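Local structure of devB protein (Vibrio cholerae O1 biovar eltor str. N16961, 1Y89) at residues A[65-78]-A[168-180]. The protein is of unknown function but is probably a 6-phosphogluconolactonase, which hydrolyses a sugar-phosphate lactone in the pentose phosphate pathway. Sequence-based numbering, arbitrary orientation.
With PO4 (phosphate ion), chain C.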
# COMPACT_ATOMS: atom_id res chain seq x y z
N TRP A 65 -11.87 -7.68 18.43
CA TRP A 65 -11.96 -6.80 19.59
C TRP A 65 -12.48 -5.48 19.03
O TRP A 65 -12.60 -5.35 17.81
CB TRP A 65 -10.59 -6.59 20.22
CG TRP A 65 -9.88 -7.86 20.62
CD1 TRP A 65 -9.23 -8.74 19.78
CD2 TRP A 65 -9.71 -8.36 21.94
NE1 TRP A 65 -8.69 -9.78 20.51
CE2 TRP A 65 -8.94 -9.55 21.84
CE3 TRP A 65 -10.11 -7.91 23.21
CZ2 TRP A 65 -8.60 -10.31 22.95
CZ3 TRP A 65 -9.76 -8.67 24.32
CH2 TRP A 65 -9.01 -9.86 24.18
N TRP A 66 -12.80 -4.54 19.92
CA TRP A 66 -13.28 -3.21 19.56
C TRP A 66 -12.33 -2.12 19.98
O TRP A 66 -11.84 -2.14 21.13
CB TRP A 66 -14.71 -2.98 20.10
CG TRP A 66 -15.68 -3.59 19.13
CD1 TRP A 66 -16.37 -2.95 18.13
CD2 TRP A 66 -15.99 -4.98 19.01
NE1 TRP A 66 -17.09 -3.86 17.41
CE2 TRP A 66 -16.86 -5.12 17.91
CE3 TRP A 66 -15.58 -6.13 19.72
CZ2 TRP A 66 -17.39 -6.37 17.52
CZ3 TRP A 66 -16.09 -7.38 19.32
CH2 TRP A 66 -16.96 -7.49 18.22
N GLY A 67 -12.04 -1.18 19.06
CA GLY A 67 -11.22 -0.01 19.46
C GLY A 67 -12.01 0.87 20.44
O GLY A 67 -11.45 1.59 21.27
N ASP A 68 -13.33 0.85 20.31
CA ASP A 68 -14.20 1.52 21.29
C ASP A 68 -15.59 0.91 21.20
O ASP A 68 -15.94 0.27 20.18
CB ASP A 68 -14.23 3.08 21.10
CG ASP A 68 -14.93 3.53 19.82
OD1 ASP A 68 -14.67 2.95 18.73
OD2 ASP A 68 -15.70 4.52 19.89
N GLU A 69 -16.38 1.16 22.25
CA GLU A 69 -17.74 0.67 22.35
C GLU A 69 -18.54 1.69 23.15
O GLU A 69 -18.01 2.29 24.09
CB GLU A 69 -17.80 -0.68 23.06
CG GLU A 69 -19.21 -1.31 23.18
CD GLU A 69 -19.89 -1.46 21.82
OE1 GLU A 69 -20.54 -0.48 21.35
OE2 GLU A 69 -19.74 -2.55 21.22
N ARG A 70 -19.80 1.88 22.74
CA ARG A 70 -20.75 2.73 23.43
C ARG A 70 -21.29 1.97 24.64
O ARG A 70 -21.55 0.76 24.59
CB ARG A 70 -21.90 3.15 22.50
CG ARG A 70 -21.47 4.12 21.37
CD ARG A 70 -20.68 3.46 20.24
NE ARG A 70 -20.53 4.36 19.08
CZ ARG A 70 -21.48 4.61 18.17
NH1 ARG A 70 -22.68 4.01 18.25
NH2 ARG A 70 -21.23 5.45 17.17
N CYS A 71 -21.41 2.67 25.76
CA CYS A 71 -21.80 2.01 27.00
C CYS A 71 -23.30 1.81 27.00
O CYS A 71 -24.02 2.38 27.83
CB CYS A 71 -21.30 2.80 28.24
SG CYS A 71 -19.52 2.69 28.31
N VAL A 72 -23.74 0.96 26.07
CA VAL A 72 -25.16 0.60 25.93
C VAL A 72 -25.24 -0.92 25.81
O VAL A 72 -24.22 -1.58 25.49
CB VAL A 72 -25.84 1.26 24.68
CG1 VAL A 72 -25.98 2.82 24.83
CG2 VAL A 72 -25.13 0.87 23.33
N ALA A 73 -26.44 -1.47 26.04
CA ALA A 73 -26.67 -2.91 25.88
C ALA A 73 -26.29 -3.38 24.47
O ALA A 73 -26.41 -2.62 23.49
CB ALA A 73 -28.13 -3.27 26.20
N PRO A 74 -25.81 -4.63 24.36
CA PRO A 74 -25.34 -5.11 23.07
C PRO A 74 -26.44 -5.20 21.99
O PRO A 74 -26.12 -5.34 20.82
CB PRO A 74 -24.76 -6.49 23.39
CG PRO A 74 -25.45 -6.89 24.68
CD PRO A 74 -25.62 -5.63 25.43
N ASP A 75 -27.72 -5.11 22.37
CA ASP A 75 -28.77 -5.07 21.35
C ASP A 75 -29.37 -3.66 21.17
O ASP A 75 -30.39 -3.48 20.51
CB ASP A 75 -29.86 -6.11 21.63
CG ASP A 75 -30.60 -5.85 22.96
OD1 ASP A 75 -30.07 -5.05 23.81
OD2 ASP A 75 -31.69 -6.44 23.14
N ASP A 76 -28.73 -2.66 21.78
CA ASP A 76 -29.09 -1.27 21.58
C ASP A 76 -28.65 -0.82 20.19
O ASP A 76 -27.65 -1.31 19.67
CB ASP A 76 -28.41 -0.39 22.63
CG ASP A 76 -28.96 1.01 22.64
OD1 ASP A 76 -28.58 1.80 21.77
OD2 ASP A 76 -29.81 1.30 23.49
N ALA A 77 -29.42 0.07 19.57
CA ALA A 77 -29.06 0.62 18.25
C ALA A 77 -27.65 1.25 18.20
O ALA A 77 -26.99 1.29 17.15
CB ALA A 77 -30.09 1.65 17.85
N GLU A 78 -27.20 1.74 19.35
CA GLU A 78 -25.94 2.47 19.47
C GLU A 78 -24.75 1.53 19.75
O GLU A 78 -23.64 1.99 19.88
CB GLU A 78 -26.05 3.53 20.56
CG GLU A 78 -26.86 4.76 20.15
CD GLU A 78 -26.08 5.63 19.21
OE1 GLU A 78 -25.09 6.26 19.67
OE2 GLU A 78 -26.42 5.62 18.00
N GLU A 168 -20.23 15.89 22.60
CA GLU A 168 -21.51 16.52 22.28
C GLU A 168 -22.67 16.04 23.17
O GLU A 168 -23.45 16.86 23.68
CB GLU A 168 -21.85 16.30 20.80
CG GLU A 168 -23.08 17.17 20.31
CD GLU A 168 -22.73 18.65 20.06
OE1 GLU A 168 -21.54 19.01 20.18
OE2 GLU A 168 -23.64 19.45 19.70
N SER A 169 -22.77 14.73 23.36
CA SER A 169 -23.93 14.13 24.05
C SER A 169 -23.63 13.68 25.48
O SER A 169 -24.55 13.50 26.28
CB SER A 169 -24.41 12.91 23.25
OG SER A 169 -23.39 11.91 23.31
N GLY A 170 -22.36 13.50 25.81
CA GLY A 170 -21.99 12.99 27.11
C GLY A 170 -22.11 11.48 27.18
O GLY A 170 -21.84 10.88 28.21
N GLN A 171 -22.46 10.85 26.07
CA GLN A 171 -22.61 9.40 26.03
C GLN A 171 -21.26 8.78 26.41
O GLN A 171 -20.22 9.16 25.85
CB GLN A 171 -23.00 8.95 24.63
CG GLN A 171 -23.11 7.40 24.50
CD GLN A 171 -23.11 6.97 23.05
OE1 GLN A 171 -22.18 7.29 22.28
NE2 GLN A 171 -24.18 6.29 22.65
N LEU A 172 -21.28 7.83 27.34
CA LEU A 172 -20.06 7.14 27.76
C LEU A 172 -19.62 6.06 26.80
O LEU A 172 -20.45 5.35 26.25
CB LEU A 172 -20.25 6.54 29.16
CG LEU A 172 -20.48 7.59 30.25
CD1 LEU A 172 -20.79 6.87 31.55
CD2 LEU A 172 -19.28 8.55 30.38
N ARG A 173 -18.29 5.96 26.60
CA ARG A 173 -17.67 4.88 25.82
C ARG A 173 -16.50 4.30 26.58
O ARG A 173 -15.86 5.02 27.37
CB ARG A 173 -17.07 5.45 24.52
CG ARG A 173 -18.13 5.79 23.43
CD ARG A 173 -18.39 7.26 23.36
NE ARG A 173 -19.40 7.52 22.34
CZ ARG A 173 -19.15 7.65 21.03
NH1 ARG A 173 -17.91 7.59 20.57
NH2 ARG A 173 -20.15 7.86 20.18
N VAL A 174 -16.18 3.05 26.30
CA VAL A 174 -14.90 2.44 26.70
C VAL A 174 -14.03 2.42 25.44
O VAL A 174 -14.50 2.01 24.38
CB VAL A 174 -15.10 1.01 27.26
CG1 VAL A 174 -13.74 0.30 27.46
CG2 VAL A 174 -15.91 1.09 28.55
N SER A 175 -12.80 2.93 25.55
CA SER A 175 -11.94 3.05 24.40
C SER A 175 -10.58 2.44 24.65
O SER A 175 -10.09 2.48 25.78
CB SER A 175 -11.74 4.52 24.05
OG SER A 175 -11.05 4.69 22.81
N LYS A 176 -9.96 1.90 23.60
CA LYS A 176 -8.51 1.72 23.64
C LYS A 176 -7.86 3.07 23.89
O LYS A 176 -8.41 4.10 23.46
CB LYS A 176 -8.00 1.20 22.29
CG LYS A 176 -8.28 -0.28 22.05
CD LYS A 176 -7.52 -0.75 20.77
CE LYS A 176 -7.63 -2.27 20.50
NZ LYS A 176 -9.00 -2.85 20.40
N THR A 177 -6.70 3.08 24.56
CA THR A 177 -5.92 4.30 24.66
C THR A 177 -5.00 4.45 23.44
O THR A 177 -4.80 3.48 22.68
CB THR A 177 -5.02 4.29 25.91
OG1 THR A 177 -4.20 3.12 25.87
CG2 THR A 177 -5.89 4.32 27.17
N ALA A 178 -4.42 5.64 23.27
CA ALA A 178 -3.47 5.88 22.15
C ALA A 178 -2.32 4.86 22.15
O ALA A 178 -1.86 4.39 21.10
CB ALA A 178 -2.92 7.30 22.22
N LYS A 179 -1.86 4.51 23.35
CA LYS A 179 -0.77 3.57 23.53
C LYS A 179 -1.00 2.24 22.84
O LYS A 179 -0.08 1.67 22.23
CB LYS A 179 -0.59 3.34 25.04
CG LYS A 179 0.37 2.28 25.41
CD LYS A 179 0.43 2.27 26.96
CE LYS A 179 1.45 1.30 27.44
NZ LYS A 179 1.68 1.40 28.95
N VAL A 180 -2.23 1.71 22.95
CA VAL A 180 -2.51 0.44 22.27
C VAL A 180 -2.48 0.61 20.73
O VAL A 180 -1.94 -0.24 19.99
CB VAL A 180 -3.87 -0.13 22.73
CG1 VAL A 180 -4.22 -1.41 21.97
CG2 VAL A 180 -3.83 -0.37 24.30
P PO4 C . -18.42 7.92 16.76
O1 PO4 C . -17.26 7.96 17.74
O2 PO4 C . -18.13 8.87 15.66
O3 PO4 C . -18.49 6.51 16.30
O4 PO4 C . -19.65 8.34 17.48
O HOH W 1 -23.30 8.44 19.17
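R173 carries R70 NE over one face of its guanidinium, while its edges hold Q171 OE1 and a phosphate ion, probably from the crystallisation liquor; the R70 guanidinium has the phosphate and E78 at its edge and a water over one face, offset toward the rim. The two arginine planes stand 38° apart and run side by side to the same anion. R173 NH1 and NH2 grip phosphate O1 and O4 almost straight, NH2 to O4 being 2.8 Å, and R70 NH2 reaches O3 at 3.1 Å. Q171 OE1 fixes the rotation of R173, taking both NE and NH2 near the guanidinium plane. With CG anti to the backbone N (chi1 178°), the extended Q171 lays its amide across R70, R70 CG to Q171 OE1 3.4 Å, and NE2 donates to the anti lone pair of E78 OE1 at 3.1 Å. E78 in turn holds R70 NH1 through its backbone O. D68 OD2, bonded to S147, offers R173 NH1 only a long charge contact at 3.8 Å. Just past the strand, C71 SG touches V174 CG2 at 4.0 Å. Strands 68-70 and 172-176 pair antiparallel, E69 and V174 exchanging two backbone bonds. An arginine pair projecting from neighbouring antiparallel strands, joined by H144 on the phosphate, is consistent with the substrate-phosphate pocket of the 6-phosphogluconolactonase family.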